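Local coordinates for protein aminotransferase, class III (Deinococcus radiodurans, PDB 3I4J) that probably works as a pyridoxal-phosphate-dependent transaminase of class III, moving amino groups between its substrates, at residues C[106-111]-C[281-286]; C[100-105]-C[229-234]; C[85-90]-C[255-260]. The protein carries 1 engineered substitution. All coordinates share one frame; numbering follows the deposited sequence.

Contact 1: C[106-111]-C[281-286]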
# COMPACT_ATOMS: atom_id res chain seq x y z
N VAL C 106 4.13 -6.56 14.11
CA VAL C 106 4.68 -5.98 15.33
C VAL C 106 3.55 -5.57 16.27
O VAL C 106 3.58 -5.84 17.47
CB VAL C 106 5.56 -4.75 15.00
CG1 VAL C 106 5.94 -4.01 16.27
CG2 VAL C 106 6.80 -5.20 14.26
N LYS C 107 2.53 -4.92 15.71
CA LYS C 107 1.39 -4.46 16.49
C LYS C 107 0.72 -5.67 17.16
O LYS C 107 0.40 -5.63 18.35
CB LYS C 107 0.39 -3.75 15.57
CG LYS C 107 -0.71 -2.96 16.28
CD LYS C 107 -1.81 -3.86 16.81
CE LYS C 107 -2.94 -3.05 17.42
NZ LYS C 107 -3.60 -2.16 16.42
N LEU C 108 0.55 -6.74 16.38
CA LEU C 108 -0.07 -7.97 16.87
C LEU C 108 0.73 -8.62 18.00
O LEU C 108 0.15 -9.09 18.98
CB LEU C 108 -0.23 -8.96 15.71
CG LEU C 108 -0.87 -10.31 16.02
CD1 LEU C 108 -2.24 -10.12 16.65
CD2 LEU C 108 -0.99 -11.12 14.73
N ALA C 109 2.05 -8.68 17.84
CA ALA C 109 2.90 -9.27 18.87
C ALA C 109 2.74 -8.51 20.18
O ALA C 109 2.63 -9.11 21.24
CB ALA C 109 4.36 -9.25 18.42
N ARG C 110 2.71 -7.18 20.09
CA ARG C 110 2.54 -6.35 21.27
C ARG C 110 1.16 -6.55 21.88
O ARG C 110 1.03 -6.78 23.08
CB ARG C 110 2.76 -4.87 20.91
CG ARG C 110 2.37 -3.85 21.99
CD ARG C 110 3.12 -4.03 23.31
NE ARG C 110 2.70 -3.04 24.30
CZ ARG C 110 3.01 -3.09 25.59
NH1 ARG C 110 3.75 -4.09 26.06
NH2 ARG C 110 2.59 -2.15 26.43
N GLN C 111 0.11 -6.47 21.06
CA GLN C 111 -1.24 -6.65 21.56
C GLN C 111 -1.45 -8.01 22.22
O GLN C 111 -2.14 -8.12 23.23
CB GLN C 111 -2.28 -6.49 20.44
CG GLN C 111 -3.71 -6.61 20.97
CD GLN C 111 -4.75 -6.28 19.93
OE1 GLN C 111 -4.43 -5.86 18.81
NE2 GLN C 111 -6.02 -6.46 20.29
N GLU C 281 -6.98 -15.77 18.30
CA GLU C 281 -8.02 -15.88 19.32
C GLU C 281 -7.79 -14.94 20.51
O GLU C 281 -8.75 -14.43 21.10
CB GLU C 281 -8.10 -17.32 19.83
CG GLU C 281 -8.53 -18.32 18.77
CD GLU C 281 -8.38 -19.76 19.24
OE1 GLU C 281 -8.76 -20.05 20.40
OE2 GLU C 281 -7.88 -20.60 18.46
N THR C 282 -6.53 -14.70 20.85
CA THR C 282 -6.20 -13.81 21.96
C THR C 282 -6.58 -12.37 21.64
O THR C 282 -7.13 -11.65 22.48
CB THR C 282 -4.69 -13.86 22.29
OG1 THR C 282 -4.36 -15.16 22.80
CG2 THR C 282 -4.31 -12.80 23.31
N VAL C 283 -6.29 -11.94 20.41
CA VAL C 283 -6.61 -10.59 19.99
C VAL C 283 -8.11 -10.40 19.75
O VAL C 283 -8.65 -9.33 20.02
CB VAL C 283 -5.80 -10.19 18.72
CG1 VAL C 283 -6.07 -11.16 17.60
CG2 VAL C 283 -6.15 -8.78 18.29
N MET C 284 -8.79 -11.44 19.27
CA MET C 284 -10.23 -11.34 19.03
C MET C 284 -10.97 -11.21 20.35
O MET C 284 -12.02 -10.55 20.42
CB MET C 284 -10.74 -12.57 18.27
CG MET C 284 -10.36 -12.60 16.79
SD MET C 284 -10.97 -11.17 15.84
CE MET C 284 -9.49 -10.15 15.78
N GLY C 285 -10.43 -11.82 21.40
CA GLY C 285 -11.06 -11.73 22.71
C GLY C 285 -10.86 -10.35 23.30
O GLY C 285 -10.04 -9.57 22.82
N GLY C 286 -11.61 -10.05 24.36
CA GLY C 286 -11.49 -8.75 25.00
C GLY C 286 -11.49 -7.61 24.00
O GLY C 286 -10.68 -6.68 24.09
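Gln-111 lays one flat side of its carboxamide against the CG2 methyl of Val-283, with NE2 only 3.1 Å from CG2, tight even for a methyl packed on an amide. This is helix-to-helix packing in the large domain of a fold type I aminotransferase, where helix 98-115 meets the last turn of helix 277-284. The Gln-111 side chain leaves its helix with CG anti to the backbone N (chi1 -177°) and stays extended beyond CG, and that reach carries the amide across the gap to meet Val-283 at about a right angle. The polar end is held from its own helix: NE2 donates to OE2 of Glu-115, one turn on. With an alanine here, Glu-115 would probably lose this partner and the CG2 methyl of Val-283 the flat group it rests on.

One turn earlier, on the same flank of the helix, Leu-108 brings its CD1 methyl to 4.1 Å from CG1 of Val-283, a purely apolar touch. Val-283 is therefore gripped through both branches, CG2 by the amide and CG1 by the leucine. Phe-5 of the second subunit packs on both Leu-108 and Val-283, so the dimer partner adds to the same apolar touch. Just past Val-283 the helix finishes, its last turn still marked by the bond from Gly-285 N to Glu-281 O at 3.1 Å.

Contact 2: C[100-105]-C[229-234]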
# COMPACT_ATOMS: atom_id res chain seq x y z
N GLU C 100 3.23 -2.54 5.51
CA GLU C 100 1.98 -2.60 6.26
C GLU C 100 1.89 -3.94 6.97
O GLU C 100 1.44 -4.02 8.11
CB GLU C 100 0.77 -2.48 5.32
CG GLU C 100 0.63 -1.16 4.58
CD GLU C 100 -0.66 -1.09 3.78
OE1 GLU C 100 -1.03 -2.09 3.14
OE2 GLU C 100 -1.32 -0.02 3.78
N ALA C 101 2.32 -4.99 6.28
CA ALA C 101 2.28 -6.35 6.83
C ALA C 101 3.21 -6.51 8.02
O ALA C 101 2.86 -7.13 9.03
CB ALA C 101 2.63 -7.36 5.75
N THR C 102 4.41 -5.95 7.89
CA THR C 102 5.42 -6.00 8.94
C THR C 102 4.95 -5.22 10.17
O THR C 102 5.07 -5.69 11.30
CB THR C 102 6.74 -5.42 8.44
OG1 THR C 102 7.22 -6.21 7.35
CG2 THR C 102 7.78 -5.42 9.56
N GLU C 103 4.44 -4.02 9.95
CA GLU C 103 3.96 -3.22 11.06
C GLU C 103 2.77 -3.91 11.74
O GLU C 103 2.63 -3.84 12.97
CB GLU C 103 3.55 -1.82 10.58
CG GLU C 103 4.73 -0.99 10.06
CD GLU C 103 5.85 -0.84 11.09
OE1 GLU C 103 5.59 -0.33 12.20
OE2 GLU C 103 7.01 -1.22 10.78
N SER C 104 1.94 -4.59 10.95
CA SER C 104 0.79 -5.29 11.51
C SER C 104 1.30 -6.40 12.43
O SER C 104 0.76 -6.61 13.51
CB SER C 104 -0.07 -5.93 10.41
OG SER C 104 -0.73 -4.94 9.63
N ALA C 105 2.35 -7.08 11.99
CA ALA C 105 2.94 -8.18 12.76
C ALA C 105 3.46 -7.71 14.11
O ALA C 105 3.27 -8.37 15.13
CB ALA C 105 4.06 -8.83 11.96
N ILE C 229 8.40 -14.15 14.87
CA ILE C 229 7.88 -13.62 13.62
C ILE C 229 8.87 -13.90 12.50
O ILE C 229 10.04 -13.52 12.60
CB ILE C 229 7.68 -12.08 13.71
CG1 ILE C 229 6.76 -11.73 14.88
CG2 ILE C 229 7.09 -11.56 12.41
CD1 ILE C 229 6.69 -10.24 15.20
N ALA C 230 8.42 -14.57 11.45
CA ALA C 230 9.28 -14.86 10.31
C ALA C 230 8.94 -13.86 9.21
O ALA C 230 7.81 -13.84 8.71
CB ALA C 230 9.05 -16.27 9.81
N ASP C 231 9.92 -13.03 8.86
CA ASP C 231 9.73 -12.03 7.81
C ASP C 231 10.06 -12.73 6.50
O ASP C 231 11.24 -12.85 6.12
CB ASP C 231 10.66 -10.84 8.03
CG ASP C 231 10.49 -9.77 6.96
OD1 ASP C 231 9.88 -10.06 5.92
OD2 ASP C 231 10.99 -8.64 7.15
N GLU C 232 9.02 -13.20 5.81
CA GLU C 232 9.18 -13.91 4.55
C GLU C 232 8.74 -13.05 3.37
O GLU C 232 8.43 -13.57 2.30
CB GLU C 232 8.35 -15.20 4.57
CG GLU C 232 8.76 -16.18 5.66
CD GLU C 232 9.53 -17.38 5.13
OE1 GLU C 232 9.91 -17.39 3.94
OE2 GLU C 232 9.76 -18.33 5.92
N VAL C 233 8.74 -11.73 3.55
CA VAL C 233 8.31 -10.85 2.47
C VAL C 233 9.10 -11.11 1.19
O VAL C 233 8.54 -11.04 0.10
CB VAL C 233 8.44 -9.36 2.88
CG1 VAL C 233 8.12 -8.46 1.69
CG2 VAL C 233 7.49 -9.05 4.03
N MET C 234 10.38 -11.43 1.32
CA MET C 234 11.19 -11.70 0.14
C MET C 234 11.50 -13.18 -0.07
O MET C 234 11.57 -13.65 -1.21
CB MET C 234 12.50 -10.93 0.21
CG MET C 234 13.36 -11.09 -1.02
SD MET C 234 14.88 -10.12 -0.93
CE MET C 234 14.17 -8.47 -0.58
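Ala-105 and Ile-229 make the apolar part of this contact, in which helix 98-115 lies over the mixed central sheet of the large domain, the alpha/beta core of fold type I pyridoxal-phosphate enzymes. The CB of Ala-105 faces the CG2 methyl of Ile-229 at 4.1 Å. The other branch of the isoleucine reaches up to the helix backbone: with CG1 anti to the carbonyl carbon (chi1 -56°), CD1 ends 3.9 Å from the backbone O of Ala-105. The small Ala-105 is consistent with the close approach of the strand, its CA lying 7.4 Å from CA of Ile-229, and Val-258 of the neighbouring strand touches Ala-101, Ala-105 and Ile-229 alike.

Looser van der Waals approaches follow further along, at Asp-231 and Val-233. Thr-102 OG1 is 4.4 Å from CG2 of Val-233 and about as far from OD2 of Asp-231, too far for bonding to the carboxylate; the hydroxyl is instead bonded to the backbone O of Gly-98 in its own helix.

The hydrogen bonds all lie within one segment or lead outward. Asp-231 folds into an Asx turn, OD1 accepting from Val-233 N nearly along the C-O axis with an N-H...O angle of 162°, which fixes the rotation of the carboxylate. In fold type I relatives an aspartate at this point faces the pyridine nitrogen of the cofactor, and Asp-231 is probably its counterpart. On the helix, Glu-100 O takes two donors from opposite faces of its plane: Ser-104 N at 2.9 Å and Ser-104 OG at 2.8 Å, the hydroxyl also being paired with NE1 of Trp-93.

Contact 3: C[85-90]-C[255-260]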
# COMPACT_ATOMS: atom_id res chain seq x y z
N VAL C 85 1.39 -22.99 2.43
CA VAL C 85 2.59 -22.75 3.22
C VAL C 85 2.78 -23.67 4.41
O VAL C 85 3.72 -23.49 5.18
CB VAL C 85 2.66 -21.28 3.70
CG1 VAL C 85 2.58 -20.35 2.50
CG2 VAL C 85 1.53 -20.98 4.67
N GLY C 86 1.89 -24.64 4.57
CA GLY C 86 2.02 -25.57 5.68
C GLY C 86 1.59 -25.04 7.03
O GLY C 86 2.06 -25.50 8.07
N LEU C 87 0.69 -24.06 7.01
CA LEU C 87 0.15 -23.45 8.23
C LEU C 87 -1.37 -23.46 8.06
O LEU C 87 -2.02 -22.42 8.18
CB LEU C 87 0.65 -22.01 8.38
CG LEU C 87 2.17 -21.82 8.39
CD1 LEU C 87 2.51 -20.33 8.44
CD2 LEU C 87 2.77 -22.54 9.60
N PRO C 88 -1.96 -24.64 7.80
CA PRO C 88 -3.40 -24.80 7.59
C PRO C 88 -4.39 -24.19 8.58
O PRO C 88 -5.51 -23.87 8.21
CB PRO C 88 -3.56 -26.31 7.45
CG PRO C 88 -2.47 -26.85 8.33
CD PRO C 88 -1.31 -25.96 7.94
N THR C 89 -3.98 -24.02 9.83
CA THR C 89 -4.87 -23.46 10.84
C THR C 89 -4.67 -21.96 11.08
O THR C 89 -5.42 -21.35 11.84
CB THR C 89 -4.68 -24.15 12.21
OG1 THR C 89 -3.37 -23.87 12.71
CG2 THR C 89 -4.85 -25.66 12.08
N PHE C 90 -3.65 -21.38 10.45
CA PHE C 90 -3.36 -19.96 10.64
C PHE C 90 -4.36 -19.00 10.00
O PHE C 90 -5.04 -19.35 9.02
CB PHE C 90 -1.94 -19.65 10.15
CG PHE C 90 -0.85 -20.09 11.10
CD1 PHE C 90 -0.91 -21.34 11.71
CD2 PHE C 90 0.23 -19.26 11.36
CE1 PHE C 90 0.11 -21.76 12.57
CE2 PHE C 90 1.25 -19.66 12.22
CZ PHE C 90 1.19 -20.92 12.83
N ASP C 255 5.19 -18.09 14.79
CA ASP C 255 3.91 -17.77 15.40
C ASP C 255 3.20 -16.80 14.45
O ASP C 255 1.97 -16.76 14.38
CB ASP C 255 4.12 -17.13 16.77
CG ASP C 255 4.79 -18.08 17.74
OD1 ASP C 255 4.29 -19.22 17.88
OD2 ASP C 255 5.81 -17.71 18.36
N ILE C 256 3.99 -16.03 13.70
CA ILE C 256 3.47 -15.09 12.70
C ILE C 256 4.40 -15.12 11.49
O ILE C 256 5.61 -14.97 11.64
CB ILE C 256 3.43 -13.64 13.22
CG1 ILE C 256 2.46 -13.50 14.39
CG2 ILE C 256 3.00 -12.71 12.08
CD1 ILE C 256 2.51 -12.13 15.06
N ALA C 257 3.84 -15.33 10.30
CA ALA C 257 4.62 -15.33 9.07
C ALA C 257 4.19 -14.11 8.26
O ALA C 257 3.01 -13.94 7.98
CB ALA C 257 4.37 -16.60 8.28
N VAL C 258 5.15 -13.26 7.91
CA VAL C 258 4.87 -12.05 7.13
C VAL C 258 5.14 -12.30 5.65
O VAL C 258 6.24 -12.73 5.28
CB VAL C 258 5.72 -10.87 7.61
CG1 VAL C 258 5.25 -9.57 6.95
CG2 VAL C 258 5.64 -10.76 9.13
N LEU C 259 4.15 -12.00 4.81
CA LEU C 259 4.25 -12.22 3.37
C LEU C 259 4.09 -10.92 2.58
O LEU C 259 3.49 -9.97 3.06
CB LEU C 259 3.18 -13.22 2.93
CG LEU C 259 3.15 -14.52 3.74
CD1 LEU C 259 1.92 -15.34 3.38
CD2 LEU C 259 4.43 -15.29 3.48
N GLY C 260 4.64 -10.91 1.37
CA GLY C 260 4.54 -9.73 0.52
C GLY C 260 5.18 -9.96 -0.83
O GLY C 260 5.50 -11.10 -1.18
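The Phe-90 ring meets the backbone of Asp-255 through CE2, which sits 3.7 Å from the carbonyl O in an oblique approach. One face of the same ring is covered from within its own loop by Leu-87, whose CB stands 3.6 Å above the ring plane, displaced toward the rim. Beyond CB the leucine turns to the sheet: CG is anti to the carbonyl carbon (chi1 -57°), and the CD1 methyl comes to 4.2 Å from CB of Ala-257.

Residues 85-90 join helix 72-84 to strand 91-95 at the edge of the mixed sheet of the fold type I large domain. The loop begins with a Schellman motif, Gly-86 taking the positive phi that ends the helix, and continues as a type I beta turn closed by Phe-90 N donating to Leu-87 O at 3.0 Å. It lies across strand 271-275, where Val-85, Leu-87 and Phe-90 all rest on Leu-274, and so reaches strand 256-259 behind it. That strand alternates in the usual way: Ala-257 and Leu-259 point toward the loop, while Ile-256 and Val-258 turn to helix 98-115 on the other face.

The polar groups look elsewhere. The side chain of Asp-255 leaves the backbone away from the loop, and its OD2 forms a salt bridge with NH2 of Arg-218 and also accepts from Phe-228 N. On the dimer side, Asn-3 of the second subunit binds the loop backbone, its ND2 hydrogen-bonded to both Pro-88 O and Phe-90 O.

How the contacts relate
All three contacts belong to the large domain and gather round its mixed sheet. Contacts 1 and 2 share helix 98-115, which follows the loop of contact 3 after strand 91-95; their centres are about 15 Å apart. Contacts 2 and 3, centres about 10 Å apart, use neighbouring parallel strands, 227-231 and 256-259, but opposite faces, meeting helix and loop respectively. Contact 1 lies about 16 Å from contact 3, linked by Leu-108 packing on Ile-256. Along the chain contact 2 is nested inside contact 3, and contact 1 crosses both. Helix and loop thus sandwich the sheet, from the probable cofactor end at contact 2 to the second subunit, touched by contacts 1 and 3.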